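Local coordinates for protein UDP-N-acetylglucosamine 2-epimerase (PDB 3OT5) that probably catalyses the reversible interconversion of UDP-N-acetylglucosamine and UDP-N-acetylmannosamine by inverting the configuration at C2 of the sugar, at residues 30-35 and 117-122; 297-302 and 317-322; 338-343 and 369-374. One frame throughout, in Å; residues are numbered along the deposited sequence.

Contact 1 (30-35 and 117-122)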
loop_
_atom_site.group_PDB
_atom_site.type_symbol
_atom_site.label_atom_id
_atom_site.label_comp_id
_atom_site.label_asym_id
_atom_site.label_seq_id
_atom_site.Cartn_x
_atom_site.Cartn_y
_atom_site.Cartn_z
ATOM N N VAL A 30 -11.794 10.733 -16.974
ATOM C CA VAL A 30 -10.881 9.732 -16.432
ATOM C C VAL A 30 -11.653 8.560 -15.849
ATOM O O VAL A 30 -12.515 8.735 -14.986
ATOM C CB VAL A 30 -10.032 10.287 -15.307
ATOM C CG1 VAL A 30 -9.064 9.199 -14.792
ATOM C CG2 VAL A 30 -9.272 11.527 -15.754
ATOM N N MET A 31 -11.333 7.372 -16.328
ATOM C CA MET A 31 -11.950 6.153 -15.874
ATOM C C MET A 31 -10.944 5.443 -15.003
ATOM O O MET A 31 -9.908 5.035 -15.483
ATOM C CB MET A 31 -12.328 5.268 -17.065
ATOM C CG MET A 31 -12.924 3.957 -16.664
ATOM S SD MET A 31 -13.417 2.957 -18.061
ATOM C CE MET A 31 -14.700 3.990 -18.768
ATOM N N SER A 32 -11.258 5.309 -13.720
ATOM C CA SER A 32 -10.377 4.645 -12.768
ATOM C C SER A 32 -10.906 3.263 -12.503
ATOM O O SER A 32 -12.062 3.089 -12.105
ATOM C CB SER A 32 -10.286 5.445 -11.476
ATOM O OG SER A 32 -9.722 6.717 -11.751
ATOM N N ILE A 33 -10.062 2.273 -12.741
ATOM C CA ILE A 33 -10.457 0.904 -12.558
ATOM C C ILE A 33 -9.784 0.275 -11.360
ATOM O O ILE A 33 -8.562 0.351 -11.213
ATOM C CB ILE A 33 -10.057 0.059 -13.780
ATOM C CG1 ILE A 33 -10.618 0.665 -15.062
ATOM C CG2 ILE A 33 -10.539 -1.377 -13.617
ATOM C CD1 ILE A 33 -10.223 -0.086 -16.298
ATOM N N PHE A 34 -10.579 -0.313 -10.480
ATOM C CA PHE A 34 -10.014 -1.057 -9.357
ATOM C C PHE A 34 -10.816 -2.328 -9.085
ATOM O O PHE A 34 -12.045 -2.351 -9.191
ATOM C CB PHE A 34 -9.701 -0.204 -8.110
ATOM C CG PHE A 34 -10.737 0.821 -7.757
ATOM C CD1 PHE A 34 -11.756 0.528 -6.886
ATOM C CD2 PHE A 34 -10.623 2.116 -8.240
ATOM C CE1 PHE A 34 -12.670 1.491 -6.531
ATOM C CE2 PHE A 34 -11.523 3.081 -7.895
ATOM C CZ PHE A 34 -12.557 2.770 -7.038
ATOM N N GLY A 35 -10.086 -3.393 -8.783
ATOM C CA GLY A 35 -10.684 -4.697 -8.563
ATOM C C GLY A 35 -10.429 -5.407 -7.258
ATOM O O GLY A 35 -10.880 -6.527 -7.099
ATOM N N ILE A 117 -9.006 8.844 -20.753
ATOM C CA ILE A 117 -7.907 8.121 -20.165
ATOM C C ILE A 117 -8.417 7.147 -19.157
ATOM O O ILE A 117 -9.374 7.413 -18.437
ATOM C CB ILE A 117 -6.883 9.077 -19.528
ATOM C CG1 ILE A 117 -5.678 8.307 -18.973
ATOM C CG2 ILE A 117 -7.530 9.912 -18.416
ATOM C CD1 ILE A 117 -4.589 9.216 -18.447
ATOM N N VAL A 118 -7.769 5.998 -19.123
ATOM C CA VAL A 118 -8.120 4.957 -18.197
ATOM C C VAL A 118 -6.938 4.773 -17.279
ATOM O O VAL A 118 -5.785 4.728 -17.746
ATOM C CB VAL A 118 -8.417 3.648 -18.912
ATOM C CG1 VAL A 118 -8.805 2.564 -17.887
ATOM C CG2 VAL A 118 -9.535 3.853 -19.908
ATOM N N LEU A 119 -7.213 4.685 -15.976
ATOM C CA LEU A 119 -6.155 4.500 -14.998
ATOM C C LEU A 119 -6.289 3.141 -14.367
ATOM O O LEU A 119 -7.350 2.791 -13.827
ATOM C CB LEU A 119 -6.177 5.572 -13.909
ATOM C CG LEU A 119 -6.068 7.011 -14.395
ATOM C CD1 LEU A 119 -6.219 7.973 -13.217
ATOM C CD2 LEU A 119 -4.755 7.224 -15.146
ATOM N N VAL A 120 -5.212 2.367 -14.475
ATOM C CA VAL A 120 -5.146 1.038 -13.894
ATOM C C VAL A 120 -4.048 1.124 -12.851
ATOM O O VAL A 120 -3.119 1.970 -12.934
ATOM C CB VAL A 120 -4.880 -0.053 -14.947
ATOM C CG1 VAL A 120 -6.039 -0.063 -16.034
ATOM C CG2 VAL A 120 -3.547 0.156 -15.599
ATOM N N HIS A 121 -4.146 0.264 -11.855
ATOM C CA HIS A 121 -3.197 0.293 -10.785
ATOM C C HIS A 121 -2.353 -0.954 -10.626
ATOM O O HIS A 121 -2.830 -2.090 -10.749
ATOM C CB HIS A 121 -3.932 0.502 -9.462
ATOM C CG HIS A 121 -3.017 0.581 -8.284
ATOM N ND1 HIS A 121 -2.408 -0.531 -7.742
ATOM C CD2 HIS A 121 -2.587 1.639 -7.555
ATOM C CE1 HIS A 121 -1.637 -0.159 -6.733
ATOM N NE2 HIS A 121 -1.735 1.151 -6.595
ATOM N N GLY A 122 -1.086 -0.707 -10.321
ATOM C CA GLY A 122 -0.141 -1.754 -10.022
ATOM C C GLY A 122 -0.001 -2.972 -10.911
ATOM O O GLY A 122 0.075 -2.878 -12.138
#
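Val30, Met31 and Ser32 pair in parallel register with Ile117, Val118 and Leu119, inside the seven-stranded parallel sheet of the N-terminal half. Three backbone bonds hold the ladder. Met31 N gives to Ile117 O at 2.9 Å, Leu119 N to Met31 O at 2.8 Å, and Ile33 N to Leu119 O at 3.0 Å. All three are nearly straight at the hydrogen. Beyond them the strands part: Ile33 O and His121 N are 4.5 Å apart and make no bond.

Side chains line both faces. Val30, Ser32, Ile117 and Leu119 share one. There Val30 CG1 presses on Leu119 CD1 at a tight 3.5 Å, while Val30 CG2 lies alongside Ile117 CG2 at 3.6 Å. Leu119 CD1 also reaches the hydroxyl side of Ser32.

This pair is the switch point of a Rossmann-type sheet. Strand 57-63 bonds the other edge of 28-34, and the chain returns as 117-121 on the near edge.

Met31 and Val118 point to the second face. Ile33 CD1 meets Val118 CG1 there at 3.4 Å, closer than usual for two methyls. With CG1 beside its own backbone N (chi1 -55°) and CD1 extended, Ile33 leans back along the strand toward Val118. Helices 95-113 and 125-136 pack on this face, the first through Met31 and Ile33, the second through Ile33, Val118 and Val120.

Contact 2 (297-302 and 317-322); sequences NFLRKS and PGMGVP
Val321 pushes its two methyls against the end of helix 292-301, and this is the tight, buried part of the contact. Val321 CG2 sits 3.2 Å from Leu299 O, a close approach of a methyl to a carbonyl. That oxygen is already the acceptor for Ser302 N. Val321 CG1 comes to 4.1 Å from Ser302 CB. Val321 has CG1 anti to the backbone N (chi1 -179°), which spreads the two methyls over the turn between Leu299 and Ser302. The Ser302 hydroxyl OG donates a hydrogen bond to Phe298 O at 2.7 Å, one turn earlier in the helix. It approaches from above the carbonyl plane, 46° out of it.

The other part is looser and faces solvent. Met319 folds at chi2 and chi3 so that SD lies 4.1 Å from Arg300 CB. Met319 CG is 4.3 Å from Leu299 CD2, on the inner side. Arg300 runs out extended past the thioether, and Met319 CE stands at the edge of the guanidinium, near its plane. No hydrogen bond joins the two segments.

Both segments are helix-to-strand junctions of a Rossmann-like domain. Helix 292-301 leads into strand 302-307, and helix 310-315 carries the beta-alpha-beta crossover to strand 323-325. Leu299 and Ser302 also rest on strand 225-229. Pro322 bonds to Val305 through the backbone and packs against helix 362-370.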
loop_
_atom_site.group_PDB
_atom_site.type_symbol
_atom_site.label_atom_id
_atom_site.label_comp_id
_atom_site.label_asym_id
_atom_site.label_seq_id
_atom_site.Cartn_x
_atom_site.Cartn_y
_atom_site.Cartn_z
ATOM N N ASN A 297 -5.478 3.282 11.841
ATOM C CA ASN A 297 -5.814 3.999 13.068
ATOM C C ASN A 297 -5.001 3.531 14.283
ATOM O O ASN A 297 -4.654 4.341 15.147
ATOM C CB ASN A 297 -7.321 3.961 13.278
ATOM C CG ASN A 297 -8.061 4.812 12.238
ATOM O OD1 ASN A 297 -8.156 6.039 12.375
ATOM N ND2 ASN A 297 -8.609 4.160 11.222
ATOM N N PHE A 298 -4.677 2.240 14.340
ATOM C CA PHE A 298 -3.828 1.721 15.418
ATOM C C PHE A 298 -2.426 2.199 15.189
ATOM O O PHE A 298 -1.728 2.631 16.101
ATOM C CB PHE A 298 -3.837 0.191 15.474
ATOM C CG PHE A 298 -4.902 -0.371 16.353
ATOM C CD1 PHE A 298 -4.571 -0.858 17.612
ATOM C CD2 PHE A 298 -6.226 -0.379 15.955
ATOM C CE1 PHE A 298 -5.528 -1.373 18.446
ATOM C CE2 PHE A 298 -7.205 -0.892 16.784
ATOM C CZ PHE A 298 -6.855 -1.390 18.039
ATOM N N LEU A 299 -2.036 2.131 13.931
ATOM C CA LEU A 299 -0.725 2.530 13.498
ATOM C C LEU A 299 -0.475 3.961 13.952
ATOM O O LEU A 299 0.578 4.267 14.520
ATOM C CB LEU A 299 -0.664 2.403 11.971
ATOM C CG LEU A 299 0.672 2.266 11.273
ATOM C CD1 LEU A 299 1.399 1.029 11.816
ATOM C CD2 LEU A 299 0.457 2.161 9.782
ATOM N N ARG A 300 -1.462 4.834 13.765
ATOM C CA ARG A 300 -1.300 6.242 14.149
ATOM C C ARG A 300 -0.882 6.462 15.597
ATOM O O ARG A 300 -0.075 7.358 15.877
ATOM C CB ARG A 300 -2.567 7.056 13.867
ATOM C CG ARG A 300 -2.435 8.511 14.323
ATOM C CD ARG A 300 -3.555 9.385 13.852
ATOM N NE ARG A 300 -3.383 10.757 14.317
ATOM C CZ ARG A 300 -2.636 11.680 13.713
ATOM N NH1 ARG A 300 -2.557 12.901 14.231
ATOM N NH2 ARG A 300 -1.962 11.398 12.598
ATOM N N LYS A 301 -1.430 5.667 16.517
ATOM C CA LYS A 301 -1.109 5.811 17.941
ATOM C C LYS A 301 0.051 4.910 18.379
ATOM O O LYS A 301 0.432 4.897 19.547
ATOM C CB LYS A 301 -2.362 5.531 18.784
ATOM C CG LYS A 301 -2.200 5.752 20.297
ATOM C CD LYS A 301 -1.716 7.173 20.630
ATOM C CE LYS A 301 -1.585 7.394 22.140
ATOM N NZ LYS A 301 -1.049 8.743 22.456
ATOM N N SER A 302 0.629 4.178 17.436
ATOM C CA SER A 302 1.732 3.271 17.734
ATOM C C SER A 302 3.066 4.000 17.922
ATOM O O SER A 302 3.320 5.037 17.304
ATOM C CB SER A 302 1.859 2.233 16.624
ATOM O OG SER A 302 0.648 1.508 16.487
ATOM N N PRO A 317 5.647 5.037 8.112
ATOM C CA PRO A 317 6.448 6.251 8.157
ATOM C C PRO A 317 5.621 7.472 7.755
ATOM O O PRO A 317 6.004 8.604 8.056
ATOM C CB PRO A 317 7.564 5.963 7.164
ATOM C CG PRO A 317 7.663 4.500 7.151
ATOM C CD PRO A 317 6.265 4.025 7.243
ATOM N N GLY A 318 4.507 7.239 7.063
ATOM C CA GLY A 318 3.583 8.310 6.686
ATOM C C GLY A 318 2.946 8.855 7.963
ATOM O O GLY A 318 2.509 10.001 8.007
ATOM N N MET A 319 2.883 8.012 8.996
ATOM C CA MET A 319 2.345 8.388 10.308
ATOM C C MET A 319 3.499 8.807 11.217
ATOM O O MET A 319 3.284 9.252 12.333
ATOM C CB MET A 319 1.666 7.189 10.966
ATOM C CG MET A 319 0.552 6.491 10.146
ATOM S SD MET A 319 -1.002 7.376 10.136
ATOM C CE MET A 319 -0.502 8.927 9.425
ATOM N N GLY A 320 4.725 8.637 10.731
ATOM C CA GLY A 320 5.918 8.936 11.509
ATOM C C GLY A 320 6.191 7.821 12.510
ATOM O O GLY A 320 6.806 8.055 13.548
ATOM N N VAL A 321 5.739 6.601 12.201
ATOM C CA VAL A 321 5.949 5.455 13.091
ATOM C C VAL A 321 7.166 4.647 12.659
ATOM O O VAL A 321 7.207 4.144 11.552
ATOM C CB VAL A 321 4.710 4.515 13.126
ATOM C CG1 VAL A 321 4.943 3.339 14.078
ATOM C CG2 VAL A 321 3.458 5.298 13.541
ATOM N N PRO A 322 8.189 4.553 13.529
ATOM C CA PRO A 322 9.361 3.760 13.200
ATOM C C PRO A 322 8.957 2.320 12.920
ATOM O O PRO A 322 8.121 1.762 13.650
ATOM C CB PRO A 322 10.192 3.821 14.487
ATOM C CG PRO A 322 9.838 5.099 15.095
ATOM C CD PRO A 322 8.364 5.271 14.802
#

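Contact 3 (338-343 and 369-374); sequences AGTLKL and AQAANP
Thr340 and Ala338 fit their methyls against the extended segment 371-374 that follows helix 362-370. Thr340 CG2 is 3.5 Å from Ala371 O and 3.6 Å from Ala372 O. It therefore faces two backbone carbonyls, and it also touches Ala371 CB at 3.8 Å. Ala371 CB in turn lies 3.6 Å from Ala338 O. Ala338 CB approaches Ala372 O, and the ring of Pro374 through CG and CD, with CD at 3.8 Å.

The Thr340 side chain has a fixed pose. OG1 stands between the backbone N and the carbonyl carbon (chi1 60°), while CG2 is anti to the carbonyl carbon. One rotation thus sends the methyl to the 371-372 carbonyls and turns the hydroxyl toward the Pro374 ring, with OG1 4.0 Å from Pro374 CD. OG1 is hydrogen-bonded to Gly335 O in the preceding helix and, at 2.7 Å, to a water.

The contact lies at the outer strand of the six-stranded parallel sheet in the C-terminal Rossmann-like domain. Helix 333-338 ends here. Gly339 takes a positive phi of 103° and turns the chain toward strand 341-343, which bonds to strand 323-325.

The water bridges to Asn373, donating to OD1 at 2.8 Å. Asn373 is gripped at both ends of its amide. ND2 gives to Glu314 O, and OD1 accepts from Tyr375 N, an Asx turn. These bonds fix the flip of the amide and present its oxygen to the water. Pro317 packs on both Thr340 and Asn373.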
loop_
_atom_site.group_PDB
_atom_site.type_symbol
_atom_site.label_atom_id
_atom_site.label_comp_id
_atom_site.label_asym_id
_atom_site.label_seq_id
_atom_site.Cartn_x
_atom_site.Cartn_y
_atom_site.Cartn_z
ATOM N N ALA A 338 16.663 5.704 3.862
ATOM C CA ALA A 338 16.093 6.941 4.408
ATOM C C ALA A 338 16.139 6.940 5.928
ATOM O O ALA A 338 16.316 7.986 6.544
ATOM C CB ALA A 338 14.667 7.139 3.924
ATOM N N GLY A 339 15.989 5.767 6.536
ATOM C CA GLY A 339 16.025 5.662 7.989
ATOM C C GLY A 339 14.653 5.517 8.617
ATOM O O GLY A 339 14.531 5.461 9.839
ATOM N N THR A 340 13.617 5.453 7.780
ATOM C CA THR A 340 12.252 5.284 8.260
ATOM C C THR A 340 11.992 3.832 8.654
ATOM O O THR A 340 11.048 3.548 9.399
ATOM C CB THR A 340 11.230 5.634 7.168
ATOM O OG1 THR A 340 11.428 4.769 6.046
ATOM C CG2 THR A 340 11.376 7.086 6.735
ATOM N N LEU A 341 12.828 2.935 8.130
ATOM C CA LEU A 341 12.729 1.492 8.342
ATOM C C LEU A 341 14.043 0.859 8.776
ATOM O O LEU A 341 15.115 1.326 8.400
ATOM C CB LEU A 341 12.412 0.806 7.009
ATOM C CG LEU A 341 11.184 1.149 6.166
ATOM C CD1 LEU A 341 11.203 0.283 4.948
ATOM C CD2 LEU A 341 9.900 0.938 6.925
ATOM N N LYS A 342 13.953 -0.233 9.526
ATOM C CA LYS A 342 15.139 -0.985 9.921
ATOM C C LYS A 342 14.936 -2.464 9.624
ATOM O O LYS A 342 13.994 -3.081 10.117
ATOM C CB LYS A 342 15.521 -0.766 11.381
ATOM C CG LYS A 342 16.120 0.615 11.641
ATOM C CD LYS A 342 16.838 0.693 12.998
ATOM C CE LYS A 342 17.487 2.065 13.185
ATOM N NZ LYS A 342 18.338 2.167 14.415
ATOM N N LEU A 343 15.791 -3.013 8.763
ATOM C CA LEU A 343 15.722 -4.424 8.433
ATOM C C LEU A 343 16.453 -5.137 9.559
ATOM O O LEU A 343 17.671 -5.003 9.701
ATOM C CB LEU A 343 16.384 -4.708 7.089
ATOM C CG LEU A 343 16.250 -6.137 6.566
ATOM C CD1 LEU A 343 14.787 -6.461 6.317
ATOM C CD2 LEU A 343 17.038 -6.311 5.297
ATOM N N ALA A 369 11.312 8.731 13.350
ATOM C CA ALA A 369 10.013 9.392 13.326
ATOM C C ALA A 369 9.986 10.616 12.417
ATOM O O ALA A 369 8.952 10.913 11.806
ATOM C CB ALA A 369 9.595 9.771 14.737
ATOM N N GLN A 370 11.107 11.325 12.315
ATOM C CA GLN A 370 11.157 12.507 11.459
ATOM C C GLN A 370 11.841 12.277 10.106
ATOM O O GLN A 370 11.809 13.162 9.257
ATOM C CB GLN A 370 11.767 13.712 12.193
ATOM C CG GLN A 370 10.904 14.196 13.353
ATOM C CD GLN A 370 11.369 15.521 13.937
ATOM O OE1 GLN A 370 12.115 16.276 13.301
ATOM N NE2 GLN A 370 10.900 15.826 15.142
ATOM N N ALA A 371 12.441 11.104 9.902
ATOM C CA ALA A 371 13.087 10.789 8.622
ATOM C C ALA A 371 12.055 10.883 7.497
ATOM O O ALA A 371 10.919 10.424 7.654
ATOM C CB ALA A 371 13.699 9.404 8.654
ATOM N N ALA A 372 12.456 11.483 6.374
ATOM C CA ALA A 372 11.574 11.669 5.222
ATOM C C ALA A 372 11.129 10.352 4.586
ATOM O O ALA A 372 11.952 9.533 4.184
ATOM C CB ALA A 372 12.249 12.563 4.161
ATOM N N ASN A 373 9.822 10.164 4.475
ATOM C CA ASN A 373 9.298 8.939 3.874
ATOM C C ASN A 373 9.620 8.949 2.393
ATOM O O ASN A 373 9.091 9.773 1.648
ATOM C CB ASN A 373 7.793 8.818 4.094
ATOM C CG ASN A 373 7.240 7.455 3.664
ATOM O OD1 ASN A 373 7.985 6.552 3.252
ATOM N ND2 ASN A 373 5.929 7.304 3.774
ATOM N N PRO A 374 10.487 8.028 1.949
ATOM C CA PRO A 374 10.855 8.017 0.539
ATOM C C PRO A 374 9.764 7.504 -0.379
ATOM O O PRO A 374 9.892 7.623 -1.589
ATOM C CB PRO A 374 12.038 7.050 0.505
ATOM C CG PRO A 374 11.788 6.124 1.607
ATOM C CD PRO A 374 11.121 6.919 2.683
HETATM O O HOH W 1 9.261 4.357 4.451
#

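In the fold
From the N terminus, contact 1 comes first. It closes a loop of 81 residues, about half helical and carrying strand 57-63, and joins adjacent strands in the middle of the first sheet. Contact 2 follows much later and closes 14 residues, the strand 302-307 and helix 310-315 of the second sheet's crossover. Contact 3 closes 25 residues with helix 348-360 between its ends. The three run in series; none nests or crosses. Contacts 2 and 3 share a side of the chain and touch through Pro317 and Gly320, with centres about 12 Å apart. Contact 1 lies across the chain's centre, its centre about 28 Å from that of contact 2.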